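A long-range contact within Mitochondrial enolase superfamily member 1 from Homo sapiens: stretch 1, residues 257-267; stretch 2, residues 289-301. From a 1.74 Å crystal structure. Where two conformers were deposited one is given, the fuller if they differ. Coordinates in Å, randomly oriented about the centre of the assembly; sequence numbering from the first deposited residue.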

# COMPACT_ATOMS: atom_id res chain seq x y z
N ASP A 257 -14.40 0.88 13.30
CA ASP A 257 -14.38 -0.55 13.12
C ASP A 257 -15.76 -0.91 12.52
O ASP A 257 -16.66 -0.05 12.50
CB ASP A 257 -14.07 -1.31 14.43
CG ASP A 257 -12.59 -1.18 14.84
OD1 ASP A 257 -11.83 -0.47 14.13
OD2 ASP A 257 -12.21 -1.80 15.83
N VAL A 258 -15.94 -2.14 12.05
CA VAL A 258 -17.15 -2.49 11.30
C VAL A 258 -18.44 -2.36 12.18
O VAL A 258 -19.34 -1.62 11.79
CB VAL A 258 -16.99 -3.88 10.62
CG1 VAL A 258 -18.32 -4.44 10.11
CG2 VAL A 258 -15.96 -3.79 9.47
N PRO A 259 -18.56 -3.05 13.35
CA PRO A 259 -19.80 -2.89 14.15
C PRO A 259 -20.00 -1.44 14.60
O PRO A 259 -21.13 -0.94 14.55
CB PRO A 259 -19.56 -3.84 15.34
CG PRO A 259 -18.57 -4.84 14.82
CD PRO A 259 -17.65 -4.02 13.99
N GLU A 260 -18.90 -0.75 14.98
CA GLU A 260 -18.94 0.65 15.39
C GLU A 260 -19.52 1.56 14.29
O GLU A 260 -20.33 2.44 14.61
CB GLU A 260 -17.54 1.12 15.76
CG GLU A 260 -17.42 2.59 16.11
CD GLU A 260 -15.99 3.05 16.32
OE1 GLU A 260 -15.05 2.39 15.81
OE2 GLU A 260 -15.82 4.06 17.04
N ALA A 261 -19.14 1.33 13.02
CA ALA A 261 -19.66 2.14 11.90
C ALA A 261 -21.18 2.00 11.80
O ALA A 261 -21.89 2.98 11.60
CB ALA A 261 -19.03 1.72 10.59
N VAL A 262 -21.70 0.76 11.97
CA VAL A 262 -23.14 0.54 11.89
C VAL A 262 -23.84 1.25 13.03
O VAL A 262 -24.87 1.89 12.82
CB VAL A 262 -23.48 -0.98 11.85
CG1 VAL A 262 -25.00 -1.22 11.92
CG2 VAL A 262 -22.88 -1.61 10.59
N GLU A 263 -23.29 1.16 14.24
CA GLU A 263 -23.93 1.78 15.40
C GLU A 263 -23.98 3.33 15.30
O GLU A 263 -25.02 3.96 15.55
CB GLU A 263 -23.20 1.33 16.68
CG GLU A 263 -23.77 1.93 17.97
CD GLU A 263 -25.25 1.72 18.26
OE1 GLU A 263 -25.84 0.75 17.74
OE2 GLU A 263 -25.81 2.52 19.05
N TRP A 264 -22.86 3.92 14.97
CA TRP A 264 -22.72 5.37 14.82
C TRP A 264 -23.69 5.89 13.73
O TRP A 264 -24.44 6.86 13.96
CB TRP A 264 -21.26 5.69 14.48
CG TRP A 264 -20.87 7.10 14.77
CD1 TRP A 264 -21.32 8.22 14.13
CD2 TRP A 264 -19.74 7.51 15.56
NE1 TRP A 264 -20.58 9.31 14.51
CE2 TRP A 264 -19.61 8.91 15.40
CE3 TRP A 264 -18.87 6.84 16.45
CZ2 TRP A 264 -18.61 9.65 16.06
CZ3 TRP A 264 -17.91 7.59 17.13
CH2 TRP A 264 -17.78 8.97 16.91
N MET A 265 -23.75 5.19 12.60
CA MET A 265 -24.62 5.58 11.47
C MET A 265 -26.10 5.41 11.80
O MET A 265 -26.92 6.18 11.27
CB MET A 265 -24.24 4.85 10.18
CG MET A 265 -22.94 5.39 9.56
SD MET A 265 -22.94 7.21 9.35
CE MET A 265 -24.47 7.41 8.33
N SER A 266 -26.44 4.45 12.69
CA SER A 266 -27.84 4.27 13.12
C SER A 266 -28.33 5.53 13.85
O SER A 266 -29.51 5.87 13.78
CB SER A 266 -27.99 3.04 14.02
OG SER A 266 -27.54 3.33 15.34
N LYS A 267 -27.39 6.25 14.53
CA LYS A 267 -27.70 7.47 15.30
C LYS A 267 -27.73 8.72 14.38
O LYS A 267 -28.42 9.71 14.71
CB LYS A 267 -26.67 7.63 16.42
CG LYS A 267 -26.92 6.59 17.52
CD LYS A 267 -25.73 6.42 18.39
CE LYS A 267 -26.00 5.57 19.61
NZ LYS A 267 -24.74 5.27 20.34
N ALA A 289 -18.62 -4.09 2.61
CA ALA A 289 -19.80 -4.89 2.27
C ALA A 289 -20.65 -5.17 3.51
O ALA A 289 -21.87 -5.09 3.44
CB ALA A 289 -19.39 -6.20 1.58
N THR A 290 -20.03 -5.50 4.67
CA THR A 290 -20.81 -5.74 5.90
C THR A 290 -21.62 -4.47 6.30
O THR A 290 -22.82 -4.57 6.64
CB THR A 290 -19.88 -6.23 7.05
OG1 THR A 290 -19.31 -7.46 6.65
CG2 THR A 290 -20.64 -6.43 8.38
N ILE A 291 -20.99 -3.29 6.22
CA ILE A 291 -21.62 -2.02 6.60
C ILE A 291 -22.71 -1.70 5.57
O ILE A 291 -23.81 -1.33 5.95
CB ILE A 291 -20.57 -0.91 6.71
CG1 ILE A 291 -19.56 -1.24 7.85
CG2 ILE A 291 -21.23 0.50 6.90
CD1 ILE A 291 -18.13 -0.47 7.78
N SER A 292 -22.41 -1.89 4.28
CA SER A 292 -23.40 -1.65 3.23
C SER A 292 -24.68 -2.50 3.47
O SER A 292 -25.79 -1.94 3.45
CB SER A 292 -22.81 -1.95 1.85
OG SER A 292 -23.74 -1.60 0.82
N LYS A 293 -24.53 -3.83 3.75
CA LYS A 293 -25.72 -4.66 3.95
C LYS A 293 -26.54 -4.17 5.15
O LYS A 293 -27.77 -4.19 5.10
CB LYS A 293 -25.35 -6.14 4.12
CG LYS A 293 -24.87 -6.74 2.79
CD LYS A 293 -24.58 -8.25 2.93
CE LYS A 293 -23.93 -8.86 1.70
NZ LYS A 293 -22.61 -8.24 1.42
N ALA A 294 -25.88 -3.70 6.20
CA ALA A 294 -26.57 -3.22 7.40
C ALA A 294 -27.27 -1.87 7.21
O ALA A 294 -28.29 -1.66 7.86
CB ALA A 294 -25.58 -3.12 8.56
N LEU A 295 -26.70 -0.95 6.37
CA LEU A 295 -27.20 0.41 6.23
C LEU A 295 -28.14 0.67 5.03
O LEU A 295 -29.02 1.51 5.15
CB LEU A 295 -26.06 1.41 6.20
CG LEU A 295 -25.18 1.51 7.46
CD1 LEU A 295 -24.22 2.64 7.31
CD2 LEU A 295 -26.02 1.74 8.73
N VAL A 296 -27.99 -0.06 3.90
CA VAL A 296 -28.86 0.13 2.70
C VAL A 296 -30.39 -0.01 3.12
O VAL A 296 -31.17 0.84 2.66
CB VAL A 296 -28.39 -0.75 1.50
CG1 VAL A 296 -29.43 -0.81 0.38
CG2 VAL A 296 -27.07 -0.18 0.95
N PRO A 297 -30.76 -0.86 4.13
CA PRO A 297 -32.15 -0.87 4.65
C PRO A 297 -32.61 0.44 5.34
O PRO A 297 -33.82 0.71 5.44
CB PRO A 297 -32.11 -1.99 5.70
CG PRO A 297 -31.00 -2.89 5.25
CD PRO A 297 -29.96 -1.92 4.78
N LEU A 298 -31.66 1.26 5.83
CA LEU A 298 -31.96 2.58 6.41
C LEU A 298 -31.98 3.65 5.29
O LEU A 298 -32.19 4.82 5.57
CB LEU A 298 -30.91 2.97 7.48
CG LEU A 298 -30.81 2.11 8.72
CD1 LEU A 298 -29.69 2.60 9.60
CD2 LEU A 298 -32.15 2.08 9.50
N GLY A 299 -31.74 3.23 4.05
CA GLY A 299 -31.71 4.14 2.91
C GLY A 299 -30.38 4.87 2.71
O GLY A 299 -30.33 5.86 1.98
N ILE A 300 -29.31 4.40 3.37
CA ILE A 300 -27.99 5.00 3.30
C ILE A 300 -27.03 4.09 2.49
O ILE A 300 -26.80 2.94 2.86
CB ILE A 300 -27.41 5.26 4.71
CG1 ILE A 300 -28.43 6.08 5.59
CG2 ILE A 300 -26.05 6.02 4.60
CD1 ILE A 300 -28.10 6.03 7.03
N GLY A 301 -26.44 4.67 1.44
CA GLY A 301 -25.49 3.95 0.60
C GLY A 301 -24.10 4.11 1.18
O GLY A 301 -23.84 5.04 1.96

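Two helices, 258-267 and the one that includes 289-295, run in nearly the same direction, 28° apart, with axes 9.4 Å apart at closest. No hydrogen bond crosses between them; the contact is apolar packing that buries 445 Å² over both sides, and three residues cover the largest areas: Ile291, Met265 and Val262. Ile291, Met265 and Leu295 are buried, while Val262 is partly exposed.

Ile291 leaves its helix sideways, but its m,t rotamer brings the end of the chain nearer the partner. Ile291 CD1, at that end, lies 3.7 Å from Ala261 CB; nearer the backbone, Ile291 CG1 is 4.1 Å from Val258 CG1 and 4.3 Å from Val262 CG2. The small Ala261 points toward the other stretch and leaves room for that longer chain.

Val262 sits where the backbones come closest, its CA 6.1 Å from Ile291 CA. Here short side chains suffice: Val262 CG2 meets Ala294 CB at 3.7 Å.

Further along, Met265 points toward its partners and folds through three m torsions. Met265 CB touches Leu295 CD1 at 3.6 Å, while Met265 CE reaches Ile300 CD1 at 4.1 Å, so one flexible chain spans both the helix and the segment beyond the 3-10 turn.

No charged side chain takes part; Thr290, at the exposed margin, offers its methyl, CG2, 3.5 Å from Val258 CG1. Glu263 points away and pairs with Lys267 within its own helix, Glu263 OE2 to Lys267 NZ 3.2 Å, and Ser266 OG donates to Glu263 O at 2.6 Å.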